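Local structure of putative modification methylase (Thermus thermophilus, 2ZIF) at residues T46-W51 with L93-G98; D118-C123 with Y169-R174. The protein probably methylates cytosine at N4 in DNA with S-adenosyl-L-methionine as methyl donor. One frame throughout, in Å; residues are numbered along the deposited sequence.

Contact 1 of 2, residues T46-W51 with L93-G98. With SAM (S-adenosylmethionine), chain D.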
loop_
_atom_site.group_PDB
_atom_site.type_symbol
_atom_site.label_atom_id
_atom_site.label_comp_id
_atom_site.label_asym_id
_atom_site.label_seq_id
_atom_site.Cartn_x
_atom_site.Cartn_y
_atom_site.Cartn_z
ATOM N N THR B 46 -12.302 -10.787 -3.140
ATOM C CA THR B 46 -11.986 -11.727 -2.082
ATOM C C THR B 46 -11.014 -11.164 -1.062
ATOM O O THR B 46 -10.427 -10.098 -1.247
ATOM C CB THR B 46 -11.371 -13.027 -2.679
ATOM O OG1 THR B 46 -11.167 -14.001 -1.640
ATOM C CG2 THR B 46 -10.030 -12.721 -3.348
ATOM N N SER B 47 -10.846 -11.916 0.014
ATOM C CA SER B 47 -9.943 -11.564 1.087
ATOM C C SER B 47 -9.151 -12.836 1.375
ATOM O O SER B 47 -9.715 -13.855 1.766
ATOM C CB SER B 47 -10.747 -11.141 2.314
ATOM O OG SER B 47 -9.943 -10.395 3.202
ATOM N N PRO B 48 -7.831 -12.797 1.183
ATOM C CA PRO B 48 -7.041 -13.998 1.445
ATOM C C PRO B 48 -7.189 -14.500 2.877
ATOM O O PRO B 48 -7.525 -13.741 3.783
ATOM C CB PRO B 48 -5.620 -13.550 1.132
ATOM C CG PRO B 48 -5.648 -12.116 1.524
ATOM C CD PRO B 48 -6.963 -11.624 0.987
ATOM N N PRO B 49 -6.953 -15.803 3.090
ATOM C CA PRO B 49 -7.054 -16.420 4.413
ATOM C C PRO B 49 -6.048 -15.901 5.440
ATOM O O PRO B 49 -4.964 -15.440 5.096
ATOM C CB PRO B 49 -6.887 -17.916 4.113
ATOM C CG PRO B 49 -6.131 -17.942 2.818
ATOM C CD PRO B 49 -6.763 -16.825 2.046
ATOM N N TYR B 50 -6.454 -15.980 6.705
ATOM C CA TYR B 50 -5.676 -15.545 7.862
ATOM C C TYR B 50 -4.222 -16.012 7.844
ATOM O O TYR B 50 -3.950 -17.204 7.717
ATOM C CB TYR B 50 -6.347 -16.075 9.129
ATOM C CG TYR B 50 -5.728 -15.613 10.432
ATOM C CD1 TYR B 50 -5.954 -16.317 11.619
ATOM C CD2 TYR B 50 -4.947 -14.456 10.492
ATOM C CE1 TYR B 50 -5.420 -15.881 12.830
ATOM C CE2 TYR B 50 -4.407 -14.011 11.696
ATOM C CZ TYR B 50 -4.648 -14.726 12.861
ATOM O OH TYR B 50 -4.114 -14.285 14.051
ATOM N N TRP B 51 -3.292 -15.075 7.986
ATOM C CA TRP B 51 -1.872 -15.416 8.011
ATOM C C TRP B 51 -1.349 -15.431 9.451
ATOM O O TRP B 51 -1.310 -14.393 10.113
ATOM C CB TRP B 51 -1.061 -14.407 7.188
ATOM C CG TRP B 51 0.419 -14.443 7.485
ATOM C CD1 TRP B 51 1.233 -13.371 7.737
ATOM C CD2 TRP B 51 1.254 -15.606 7.579
ATOM N NE1 TRP B 51 2.516 -13.794 7.984
ATOM C CE2 TRP B 51 2.558 -15.161 7.893
ATOM C CE3 TRP B 51 1.026 -16.978 7.429
ATOM C CZ2 TRP B 51 3.630 -16.041 8.061
ATOM C CZ3 TRP B 51 2.090 -17.854 7.595
ATOM C CH2 TRP B 51 3.376 -17.380 7.909
ATOM N N LEU B 93 -9.062 -8.598 -10.512
ATOM C CA LEU B 93 -8.919 -9.293 -9.256
ATOM C C LEU B 93 -8.836 -8.235 -8.148
ATOM O O LEU B 93 -7.894 -7.440 -8.111
ATOM C CB LEU B 93 -7.640 -10.129 -9.291
ATOM C CG LEU B 93 -7.188 -10.751 -7.972
ATOM C CD1 LEU B 93 -8.236 -11.730 -7.466
ATOM C CD2 LEU B 93 -5.861 -11.435 -8.184
ATOM N N VAL B 94 -9.835 -8.214 -7.269
ATOM C CA VAL B 94 -9.861 -7.268 -6.155
ATOM C C VAL B 94 -9.581 -8.062 -4.879
ATOM O O VAL B 94 -10.282 -9.033 -4.569
ATOM C CB VAL B 94 -11.227 -6.565 -6.050
ATOM C CG1 VAL B 94 -11.224 -5.576 -4.889
ATOM C CG2 VAL B 94 -11.535 -5.837 -7.347
ATOM N N ILE B 95 -8.547 -7.643 -4.154
ATOM C CA ILE B 95 -8.101 -8.315 -2.931
ATOM C C ILE B 95 -8.094 -7.369 -1.726
ATOM O O ILE B 95 -7.378 -6.365 -1.718
ATOM C CB ILE B 95 -6.662 -8.862 -3.124
ATOM C CG1 ILE B 95 -6.616 -9.792 -4.344
ATOM C CG2 ILE B 95 -6.192 -9.565 -1.865
ATOM C CD1 ILE B 95 -5.206 -10.147 -4.811
ATOM N N VAL B 96 -8.885 -7.687 -0.708
ATOM C CA VAL B 96 -8.935 -6.841 0.484
ATOM C C VAL B 96 -8.050 -7.467 1.555
ATOM O O VAL B 96 -8.354 -8.534 2.076
ATOM C CB VAL B 96 -10.381 -6.699 1.006
ATOM C CG1 VAL B 96 -11.271 -6.154 -0.089
ATOM C CG2 VAL B 96 -10.902 -8.041 1.448
ATOM N N VAL B 97 -6.939 -6.805 1.858
ATOM C CA VAL B 97 -5.992 -7.304 2.847
ATOM C C VAL B 97 -5.493 -6.243 3.790
ATOM O O VAL B 97 -5.253 -5.117 3.390
ATOM C CB VAL B 97 -4.679 -7.871 2.228
ATOM C CG1 VAL B 97 -4.601 -9.343 2.476
ATOM C CG2 VAL B 97 -4.562 -7.500 0.758
ATOM N N GLY B 98 -5.293 -6.641 5.039
ATOM C CA GLY B 98 -4.754 -5.734 6.025
ATOM C C GLY B 98 -3.382 -6.287 6.326
ATOM O O GLY B 98 -3.215 -7.507 6.364
HETATM N N SAM D . -15.026 -12.334 3.281
HETATM C CA SAM D . -15.337 -13.747 3.524
HETATM C C SAM D . -16.684 -14.083 4.186
HETATM O O SAM D . -16.779 -15.131 4.833
HETATM O OXT SAM D . -17.613 -13.283 4.024
HETATM C CB SAM D . -14.245 -14.440 4.381
HETATM C CG SAM D . -12.926 -15.097 3.376
HETATM S SD SAM D . -11.601 -15.637 4.530
HETATM C CE SAM D . -10.578 -14.148 4.765
HETATM C "C5'" SAM D . -10.611 -16.825 3.601
HETATM C "C4'" SAM D . -11.293 -18.181 3.362
HETATM O "O4'" SAM D . -10.473 -19.034 2.589
HETATM C "C3'" SAM D . -11.673 -18.971 4.631
HETATM O "O3'" SAM D . -13.079 -19.090 4.800
HETATM C "C2'" SAM D . -10.848 -20.252 4.519
HETATM O "O2'" SAM D . -11.594 -21.411 4.900
HETATM C "C1'" SAM D . -10.636 -20.366 3.007
HETATM N N9 SAM D . -9.420 -21.069 2.562
HETATM C C8 SAM D . -8.169 -21.159 3.072
HETATM N N7 SAM D . -7.341 -21.905 2.330
HETATM C C5 SAM D . -8.098 -22.345 1.241
HETATM C C6 SAM D . -7.915 -23.120 0.100
HETATM N N6 SAM D . -6.716 -23.690 -0.193
HETATM N N1 SAM D . -8.950 -23.338 -0.784
HETATM C C2 SAM D . -10.162 -22.795 -0.539
HETATM N N3 SAM D . -10.422 -22.031 0.541
HETATM C C4 SAM D . -9.393 -21.819 1.402
#

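Contact 2 of 2, residues D118-C123 with Y169-R174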
loop_
_atom_site.group_PDB
_atom_site.type_symbol
_atom_site.label_atom_id
_atom_site.label_comp_id
_atom_site.label_asym_id
_atom_site.label_seq_id
_atom_site.Cartn_x
_atom_site.Cartn_y
_atom_site.Cartn_z
ATOM N N ASP B 118 3.460 -7.199 -0.773
ATOM C CA ASP B 118 3.957 -8.436 -1.351
ATOM C C ASP B 118 2.997 -8.999 -2.373
ATOM O O ASP B 118 3.434 -9.536 -3.396
ATOM C CB ASP B 118 4.210 -9.471 -0.260
ATOM C CG ASP B 118 5.522 -9.232 0.456
ATOM O OD1 ASP B 118 6.563 -9.216 -0.233
ATOM O OD2 ASP B 118 5.510 -9.050 1.691
ATOM N N ILE B 119 1.695 -8.876 -2.111
ATOM C CA ILE B 119 0.714 -9.393 -3.050
ATOM C C ILE B 119 0.725 -8.540 -4.316
ATOM O O ILE B 119 0.594 -9.071 -5.414
ATOM C CB ILE B 119 -0.711 -9.437 -2.444
ATOM C CG1 ILE B 119 -0.790 -10.531 -1.370
ATOM C CG2 ILE B 119 -1.744 -9.734 -3.537
ATOM C CD1 ILE B 119 -2.066 -10.480 -0.544
ATOM N N GLN B 120 0.903 -7.228 -4.168
ATOM C CA GLN B 120 0.940 -6.346 -5.326
ATOM C C GLN B 120 2.130 -6.662 -6.227
ATOM O O GLN B 120 1.977 -6.776 -7.435
ATOM C CB GLN B 120 1.002 -4.869 -4.907
ATOM C CG GLN B 120 -0.342 -4.177 -4.847
ATOM C CD GLN B 120 -0.218 -2.696 -4.566
ATOM O OE1 GLN B 120 0.405 -2.296 -3.584
ATOM N NE2 GLN B 120 -0.812 -1.872 -5.421
ATOM N N VAL B 121 3.313 -6.804 -5.642
ATOM C CA VAL B 121 4.502 -7.110 -6.431
ATOM C C VAL B 121 4.323 -8.439 -7.163
ATOM O O VAL B 121 4.488 -8.515 -8.383
ATOM C CB VAL B 121 5.764 -7.171 -5.535
ATOM C CG1 VAL B 121 6.989 -7.571 -6.360
ATOM C CG2 VAL B 121 5.997 -5.809 -4.888
ATOM N N ARG B 122 3.954 -9.475 -6.424
ATOM C CA ARG B 122 3.760 -10.796 -7.003
ATOM C C ARG B 122 2.670 -10.916 -8.068
ATOM O O ARG B 122 2.700 -11.844 -8.874
ATOM C CB ARG B 122 3.507 -11.812 -5.893
ATOM C CG ARG B 122 4.766 -12.218 -5.153
ATOM C CD ARG B 122 4.423 -12.794 -3.800
ATOM N NE ARG B 122 5.603 -13.239 -3.064
ATOM C CZ ARG B 122 6.095 -14.471 -3.131
ATOM N NH1 ARG B 122 5.510 -15.376 -3.902
ATOM N NH2 ARG B 122 7.154 -14.808 -2.410
ATOM N N CYS B 123 1.707 -10.001 -8.084
ATOM C CA CYS B 123 0.656 -10.084 -9.091
ATOM C C CYS B 123 1.155 -9.580 -10.444
ATOM O O CYS B 123 0.640 -9.968 -11.494
ATOM C CB CYS B 123 -0.581 -9.291 -8.653
ATOM S SG CYS B 123 -1.695 -10.185 -7.524
ATOM N N TYR B 169 -6.222 -2.680 2.793
ATOM C CA TYR B 169 -5.998 -2.326 1.404
ATOM C C TYR B 169 -6.920 -3.042 0.442
ATOM O O TYR B 169 -7.184 -4.234 0.585
ATOM C CB TYR B 169 -4.557 -2.645 1.036
ATOM C CG TYR B 169 -3.541 -1.953 1.906
ATOM C CD1 TYR B 169 -2.997 -0.722 1.537
ATOM C CD2 TYR B 169 -3.127 -2.527 3.106
ATOM C CE1 TYR B 169 -2.059 -0.078 2.346
ATOM C CE2 TYR B 169 -2.198 -1.898 3.920
ATOM C CZ TYR B 169 -1.666 -0.673 3.536
ATOM O OH TYR B 169 -0.742 -0.057 4.349
ATOM N N ILE B 170 -7.426 -2.307 -0.540
ATOM C CA ILE B 170 -8.278 -2.926 -1.534
ATOM C C ILE B 170 -7.484 -2.863 -2.829
ATOM O O ILE B 170 -7.545 -1.886 -3.571
ATOM C CB ILE B 170 -9.626 -2.201 -1.648
ATOM C CG1 ILE B 170 -10.355 -2.278 -0.293
ATOM C CG2 ILE B 170 -10.462 -2.829 -2.747
ATOM C CD1 ILE B 170 -11.726 -1.628 -0.261
ATOM N N LEU B 171 -6.708 -3.922 -3.049
ATOM C CA LEU B 171 -5.840 -4.067 -4.215
ATOM C C LEU B 171 -6.627 -4.338 -5.489
ATOM O O LEU B 171 -7.570 -5.117 -5.487
ATOM C CB LEU B 171 -4.837 -5.192 -3.965
ATOM C CG LEU B 171 -4.013 -5.054 -2.679
ATOM C CD1 LEU B 171 -3.123 -6.284 -2.495
ATOM C CD2 LEU B 171 -3.182 -3.781 -2.731
ATOM N N MET B 172 -6.229 -3.683 -6.572
ATOM C CA MET B 172 -6.898 -3.825 -7.867
ATOM C C MET B 172 -5.927 -4.328 -8.945
ATOM O O MET B 172 -5.010 -3.613 -9.358
ATOM C CB MET B 172 -7.470 -2.473 -8.311
ATOM C CG MET B 172 -8.294 -1.749 -7.254
ATOM S SD MET B 172 -10.022 -2.226 -7.247
ATOM C CE MET B 172 -10.745 -0.710 -6.742
ATOM N N GLN B 173 -6.141 -5.559 -9.397
ATOM C CA GLN B 173 -5.300 -6.152 -10.425
ATOM C C GLN B 173 -6.128 -6.457 -11.663
ATOM O O GLN B 173 -6.995 -7.336 -11.651
ATOM C CB GLN B 173 -4.626 -7.420 -9.894
ATOM C CG GLN B 173 -3.199 -7.192 -9.441
ATOM C CD GLN B 173 -3.094 -6.140 -8.372
ATOM O OE1 GLN B 173 -3.656 -6.295 -7.288
ATOM N NE2 GLN B 173 -2.374 -5.062 -8.657
ATOM N N ARG B 174 -5.853 -5.708 -12.725
ATOM C CA ARG B 174 -6.565 -5.835 -13.990
ATOM C C ARG B 174 -5.827 -6.726 -14.991
ATOM O O ARG B 174 -4.609 -6.615 -15.176
ATOM C CB ARG B 174 -6.772 -4.438 -14.600
ATOM C CG ARG B 174 -7.694 -4.381 -15.813
ATOM C CD ARG B 174 -7.238 -3.313 -16.802
ATOM N NE ARG B 174 -7.640 -1.957 -16.429
ATOM C CZ ARG B 174 -7.034 -0.850 -16.862
ATOM N NH1 ARG B 174 -7.466 0.347 -16.478
ATOM N NH2 ARG B 174 -5.977 -0.937 -17.662
HETATM O O HOH W 1 -3.882 -2.066 -6.641
#

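Contact 1 of 2, residues T46-W51 with L93-G98
T46 makes the last parallel bridge between its strand and strand 91-101, facing I95, and shows how a sheet can hand its order over to an active-site loop. Its N donates to V94 O at 3.0 Å, and its carbonyl takes V96 N at 2.9 Å in a straighter bond (168° at the hydrogen). The same T46 O also receives a CA-H contact from I95 CA at 3.4 Å. The threonine hydroxyl turns elsewhere, to a hydrogen bond with D241, at the end of the adjoining strand 238-241.

Beyond T46 a side chain takes over from the backbone. S47 OG, swung anti to its own N (chi1 -161°), donates to V96 O at 2.7 Å, approaching within the plane of that carbonyl. V96 is thus gripped at both ends, by T46 through its N and by S47 through its O. The P48 side chain then crosses that of I95 at about a right angle, P48 CD 3.6 Å from I95 CG2.

S47-Y50 reads SPPY, the motif IV tetrapeptide of amino-methyltransferases, and T46 leads into it. S47 O lies 3.1 Å and P48 O 3.2 Å from the methyl carbon CE of S-adenosylmethionine. With T46 and S47 bonded to the buried strand, two carbonyls are held beside the transferable methyl, consistent with a role in receiving the target amino group there.

Contact 2 of 2, residues D118-C123 with Y169-R174
Helix 118-123 runs parallel to strand 169-174, only 2° from it in direction, with the short axes 9.7 Å apart at their closest. The CA atoms of Q120 and L171 approach to 7.2 Å, and the next close pair is C123 with Q173. No hydrogen bond passes directly between the two segments; side chains fill the layer between them, the usual way a helix lies on a sheet in an alpha/beta fold.

L171 is the central apolar piece. Its CG lies beside the backbone N and anti to the carbonyl carbon (chi1 -54°), which carries the forked end up to the helix. One branch, CD1, meets I119 CG2 at 3.9 Å, the two side chains crossing nearly at right angles. The other, CD2, rests over the flat face of the Q120 amide, 3.7 Å from Q120 CD, and also touches Q120 CG. Further along, Q173 CG packs at 3.4 Å against C123 CB, and a bend at its second torsion (chi2 58°) folds the amide back from that contact.

The buried amides are only partly satisfied: Q120 NE2 bonds to N130 OD1, which Q173 NE2 also reaches weakly, while Q173 OE1 has no partner in the model. A water accepts from M172 N at 2.9 Å and, weakly, from Q120 NE2, linking the segments indirectly.

Helix 65-86 adjoins the same layer, W80 packing on I119 and C123 and D74 and D77 making salt bridges with R122, while on the opposite face of the strand I170 and M172 pack on helix 222-232. On the far side of helix 115-124, D118 makes a salt bridge to R124 of the second subunit.

From the N terminus, the chain leaves strand 41-46 through the motif loop, passes along helix 65-86 and returns on strand 91-101; contact 1 closes this beta-alpha-beta crossover. Helix 115-124 and strand 129-137 follow before strand 167-174 enters antiparallel between strands 91-101 and 129-137; contact 2, between that strand and helix 115-124, closes the second loop. The two closures are in series, neither enclosing nor crossing the other. They meet in space through adjacent strands: L93 N lies 2.7 Å from Q173 O and V97 O 2.7 Å from Y169 N, probable hydrogen bonds both. Together they tie the cofactor-side loop, the sheet's middle and a helix at the subunit interface.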